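Long-range contact in phosphoribosylaminoimidazole-succinocarboxamide synthase (Pyrococcus horikoshii, PDB 4O81), which catalyses the ATP-dependent joining of L-aspartate to the imidazole carboxylate CAIR, forming SAICAR in de novo purine biosynthesis: residues V91-V96 and L171-L176. Residues are numbered along the deposited sequence; the frame is centred on the assembly and turned at random.
Sequences VVRNVV and LVDFKL. With AMP (adenosine monophosphate), chain K.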
ATOM      1  N   VAL A  91     -13.211  -0.585 -12.759  1.00 22.97           N
ATOM      2  CA  VAL A  91     -11.851  -0.975 -13.098  1.00 21.98           C
ATOM      3  C   VAL A  91     -10.811  -0.092 -12.409  1.00 21.71           C
ATOM      4  O   VAL A  91     -10.880   1.138 -12.470  1.00 21.68           O
ATOM      5  CB  VAL A  91     -11.638  -0.989 -14.639  1.00 22.95           C
ATOM      6  CG1 VAL A  91     -10.173  -1.178 -15.002  1.00 21.62           C
ATOM      7  CG2 VAL A  91     -12.484  -2.080 -15.290  1.00 23.34           C
ATOM      8  N   VAL A  92      -9.855  -0.722 -11.734  1.00 18.88           N
ATOM      9  CA  VAL A  92      -8.773   0.021 -11.107  1.00 17.92           C
ATOM     10  C   VAL A  92      -7.476  -0.364 -11.808  1.00 18.31           C
ATOM     11  O   VAL A  92      -7.233  -1.563 -12.062  1.00 16.04           O
ATOM     12  CB  VAL A  92      -8.646  -0.235  -9.590  1.00 17.79           C
ATOM     13  CG1 VAL A  92      -7.573   0.675  -8.980  1.00 16.68           C
ATOM     14  CG2 VAL A  92      -9.972  -0.023  -8.892  1.00 17.46           C
ATOM     15  N   ARG A  93      -6.662   0.653 -12.115  1.00 18.06           N
ATOM     16  CA  ARG A  93      -5.456   0.471 -12.919  1.00 19.37           C
ATOM     17  C   ARG A  93      -4.237   1.078 -12.234  1.00 19.46           C
ATOM     18  O   ARG A  93      -4.239   2.259 -11.870  1.00 19.61           O
ATOM     19  CB  ARG A  93      -5.650   1.060 -14.331  1.00 20.14           C
ATOM     20  CG  ARG A  93      -7.048   0.790 -14.899  1.00 21.28           C
ATOM     21  CD  ARG A  93      -7.230   1.232 -16.350  1.00 21.84           C
ATOM     22  NE  ARG A  93      -6.645   0.263 -17.256  1.00 23.27           N
ATOM     23  CZ  ARG A  93      -7.296  -0.417 -18.203  1.00 23.30           C
ATOM     24  NH1 ARG A  93      -8.581  -0.219 -18.446  1.00 22.79           N
ATOM     25  NH2 ARG A  93      -6.623  -1.296 -18.937  1.00 23.81           N
ATOM     26  N   ASN A  94      -3.194   0.258 -12.067  1.00 18.24           N
ATOM     27  CA  ASN A  94      -1.929   0.704 -11.493  1.00 18.74           C
ATOM     28  C   ASN A  94      -0.838   0.846 -12.549  1.00 19.16           C
ATOM     29  O   ASN A  94       0.067   1.657 -12.406  1.00 19.82           O
ATOM     30  CB  ASN A  94      -1.468  -0.282 -10.419  1.00 18.19           C
ATOM     31  CG  ASN A  94      -2.456  -0.390  -9.291  1.00 18.09           C
ATOM     32  OD1 ASN A  94      -2.780   0.617  -8.678  1.00 18.50           O
ATOM     33  ND2 ASN A  94      -2.980  -1.598  -9.039  1.00 17.20           N
ATOM     34  N   VAL A  95      -0.916   0.007 -13.578  1.00 19.30           N
ATOM     35  CA  VAL A  95       0.096  -0.062 -14.636  1.00 18.56           C
ATOM     36  C   VAL A  95      -0.636  -0.019 -15.977  1.00 17.72           C
ATOM     37  O   VAL A  95      -1.650  -0.676 -16.125  1.00 17.56           O
ATOM     38  CB  VAL A  95       0.903  -1.388 -14.503  1.00 17.92           C
ATOM     39  CG1 VAL A  95       1.801  -1.612 -15.704  1.00 18.67           C
ATOM     40  CG2 VAL A  95       1.710  -1.406 -13.210  1.00 18.40           C
ATOM     41  N   VAL A  96      -0.118   0.736 -16.945  1.00 19.52           N
ATOM     42  CA  VAL A  96      -0.726   0.861 -18.282  1.00 20.43           C
ATOM     43  C   VAL A  96      -0.724  -0.494 -19.017  1.00 21.12           C
ATOM     44  O   VAL A  96       0.315  -1.128 -19.164  1.00 22.20           O
ATOM     45  CB  VAL A  96      -0.021   1.958 -19.139  1.00 21.86           C
ATOM     46  CG1 VAL A  96      -0.562   1.997 -20.578  1.00 21.33           C
ATOM     47  CG2 VAL A  96      -0.133   3.334 -18.486  1.00 20.21           C
ATOM     48  N   LEU A 171       0.007  -6.237  -9.519  1.00 20.39           N
ATOM     49  CA  LEU A 171      -1.413  -6.040  -9.851  1.00 20.20           C
ATOM     50  C   LEU A 171      -1.504  -4.911 -10.854  1.00 20.30           C
ATOM     51  O   LEU A 171      -1.428  -3.733 -10.485  1.00 21.69           O
ATOM     52  CB  LEU A 171      -2.241  -5.706  -8.613  1.00 20.25           C
ATOM     53  CG  LEU A 171      -3.758  -5.509  -8.748  1.00 19.47           C
ATOM     54  CD1 LEU A 171      -4.445  -6.757  -9.289  1.00 19.10           C
ATOM     55  CD2 LEU A 171      -4.320  -5.155  -7.378  1.00 19.21           C
ATOM     56  N   VAL A 172      -1.646  -5.276 -12.124  1.00 20.02           N
ATOM     57  CA  VAL A 172      -1.613  -4.314 -13.232  1.00 19.20           C
ATOM     58  C   VAL A 172      -2.937  -3.535 -13.296  1.00 18.86           C
ATOM     59  O   VAL A 172      -2.943  -2.304 -13.303  1.00 18.82           O
ATOM     60  CB  VAL A 172      -1.269  -5.033 -14.576  1.00 19.70           C
ATOM     61  CG1 VAL A 172      -1.559  -4.142 -15.783  1.00 17.97           C
ATOM     62  CG2 VAL A 172       0.210  -5.457 -14.564  1.00 19.52           C
ATOM     63  N   ASP A 173      -4.055  -4.264 -13.323  1.00 18.82           N
ATOM     64  CA  ASP A 173      -5.389  -3.671 -13.245  1.00 18.42           C
ATOM     65  C   ASP A 173      -6.363  -4.788 -12.875  1.00 19.37           C
ATOM     66  O   ASP A 173      -5.964  -5.965 -12.807  1.00 19.69           O
ATOM     67  CB  ASP A 173      -5.790  -2.980 -14.563  1.00 18.68           C
ATOM     68  CG  ASP A 173      -5.633  -3.889 -15.777  1.00 18.89           C
ATOM     69  OD1 ASP A 173      -6.054  -5.041 -15.709  1.00 18.44           O
ATOM     70  OD2 ASP A 173      -5.083  -3.453 -16.797  1.00 20.43           O
ATOM     71  N   PHE A 174      -7.615  -4.434 -12.625  1.00 18.68           N
ATOM     72  CA  PHE A 174      -8.646  -5.424 -12.292  1.00 20.34           C
ATOM     73  C   PHE A 174     -10.054  -4.811 -12.333  1.00 20.88           C
ATOM     74  O   PHE A 174     -10.197  -3.601 -12.242  1.00 19.87           O
ATOM     75  CB  PHE A 174      -8.350  -6.134 -10.940  1.00 20.34           C
ATOM     76  CG  PHE A 174      -8.406  -5.234  -9.733  1.00 20.86           C
ATOM     77  CD1 PHE A 174      -9.455  -5.339  -8.827  1.00 21.66           C
ATOM     78  CD2 PHE A 174      -7.415  -4.296  -9.490  1.00 21.65           C
ATOM     79  CE1 PHE A 174      -9.519  -4.524  -7.704  1.00 22.18           C
ATOM     80  CE2 PHE A 174      -7.489  -3.463  -8.376  1.00 22.20           C
ATOM     81  CZ  PHE A 174      -8.539  -3.573  -7.487  1.00 21.34           C
ATOM     82  N   LYS A 175     -11.070  -5.655 -12.520  1.00 21.40           N
ATOM     83  CA  LYS A 175     -12.459  -5.232 -12.538  1.00 22.77           C
ATOM     84  C   LYS A 175     -13.158  -5.728 -11.281  1.00 22.63           C
ATOM     85  O   LYS A 175     -12.966  -6.864 -10.880  1.00 24.26           O
ATOM     86  CB  LYS A 175     -13.214  -5.777 -13.768  1.00 23.83           C
ATOM     87  CG  LYS A 175     -14.735  -5.564 -13.694  1.00 25.35           C
ATOM     88  CD  LYS A 175     -15.601  -6.664 -14.316  1.00 26.96           C
ATOM     89  CE  LYS A 175     -15.261  -8.078 -13.864  1.00 26.01           C
ATOM     90  NZ  LYS A 175     -16.404  -8.775 -13.212  1.00 27.40           N
ATOM     91  N   LEU A 176     -13.963  -4.861 -10.683  1.00 22.75           N
ATOM     92  CA  LEU A 176     -14.792  -5.203  -9.527  1.00 23.34           C
ATOM     93  C   LEU A 176     -16.233  -4.931  -9.867  1.00 23.40           C
ATOM     94  O   LEU A 176     -16.519  -4.109 -10.745  1.00 23.21           O
ATOM     95  CB  LEU A 176     -14.428  -4.351  -8.312  1.00 22.67           C
ATOM     96  CG  LEU A 176     -13.034  -4.499  -7.717  1.00 23.52           C
ATOM     97  CD1 LEU A 176     -12.877  -3.522  -6.555  1.00 23.66           C
ATOM     98  CD2 LEU A 176     -12.787  -5.950  -7.288  1.00 23.77           C
TER
HETATM   99  P   AMP K 309      -9.257  -3.479 -20.367  0.85 34.54           P
HETATM  100  O1P AMP K 309     -10.224  -2.315 -20.237  0.85 34.99           O
HETATM  101  O2P AMP K 309      -7.810  -3.072 -20.446  0.85 34.05           O
HETATM  102  O3P AMP K 309      -9.607  -4.478 -21.434  0.85 37.12           O
HETATM  103  O5' AMP K 309      -9.452  -4.318 -18.981  0.85 35.92           O
HETATM  104  C5' AMP K 309      -9.012  -3.837 -17.694  0.85 34.30           C
HETATM  105  C4' AMP K 309      -9.025  -4.888 -16.563  0.85 34.00           C
HETATM  106  O4' AMP K 309     -10.348  -5.157 -16.107  0.85 34.88           O
HETATM  107  C3' AMP K 309      -8.442  -6.258 -16.919  0.85 34.92           C
HETATM  108  O3' AMP K 309      -7.827  -6.836 -15.758  0.85 32.14           O
HETATM  109  C2' AMP K 309      -9.646  -7.095 -17.271  0.85 35.01           C
HETATM  110  O2' AMP K 309      -9.412  -8.487 -17.028  0.85 33.26           O
HETATM  111  C1' AMP K 309     -10.720  -6.520 -16.356  0.85 35.04           C
HETATM  112  N9  AMP K 309     -12.043  -6.610 -17.018  0.85 35.80           N
HETATM  113  C8  AMP K 309     -12.635  -5.649 -17.755  0.85 34.42           C
HETATM  114  N7  AMP K 309     -13.843  -6.067 -18.214  0.85 34.12           N
HETATM  115  C5  AMP K 309     -14.045  -7.316 -17.783  0.85 35.02           C
HETATM  116  C6  AMP K 309     -15.117  -8.341 -17.911  0.85 35.02           C
HETATM  117  N6  AMP K 309     -16.245  -8.100 -18.624  0.85 30.87           N
HETATM  118  N1  AMP K 309     -14.914  -9.529 -17.280  0.85 35.78           N
HETATM  119  C2  AMP K 309     -13.792  -9.786 -16.571  0.85 36.02           C
HETATM  120  N3  AMP K 309     -12.789  -8.897 -16.417  0.85 35.82           N
HETATM  121  C4  AMP K 309     -12.852  -7.672 -16.985  0.85 34.91           C
HETATM  122  O   HOH W   1      -4.128  -0.928 -17.104  1.00 16.83           O
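Arg-93 and Asp-173 lie side by side on one face of the sheet, a non-hydrogen-bonded antiparallel pair whose side chains both bind one AMP. Arg-93 NH2 forms a salt bridge with Asp-173 OD2 at 3.4 Å, yet the guanidinium and carboxylate planes stand 76° apart, which excludes a flat two-pronged pairing. Both terminal nitrogens of Arg-93 bond the phosphate nearly straight (about 160° at hydrogen), NH2 reaching AMP O2P at 2.6 Å and NH1 reaching O1P in the guanidinium plane. Asp-173 OD1 accepts from the ribose O3' of AMP at 2.5 Å, while a water held by Arg-93 NE lies 2.7 Å from Asp-173 OD2. Replacing Arg-93 by an alanine is likely to leave the AMP phosphate without two donors and Asp-173 without this charge partner. Lys-175 extends the nucleotide-binding face, its CE 3.5 Å from AMP C2.

These residues belong to strands 84-93 and 169-180, neighbours in the antiparallel sheet of the SAICAR synthetase fold. On the reverse face, Phe-174 CE2 packs 3.6 Å from Val-92 CB; with CG between backbone N and carbonyl carbon (chi1 66°), the ring comes back alongside the valine. Where the chain turns at Asn-94, Val-172 O accepts from both Asn-94 N and Val-95 N. The Asn-94 amide donates through ND2 to Leu-171 O, 3.0 Å away and above the carbonyl plane, and also to Asn-157 OD1 of helix 143-165.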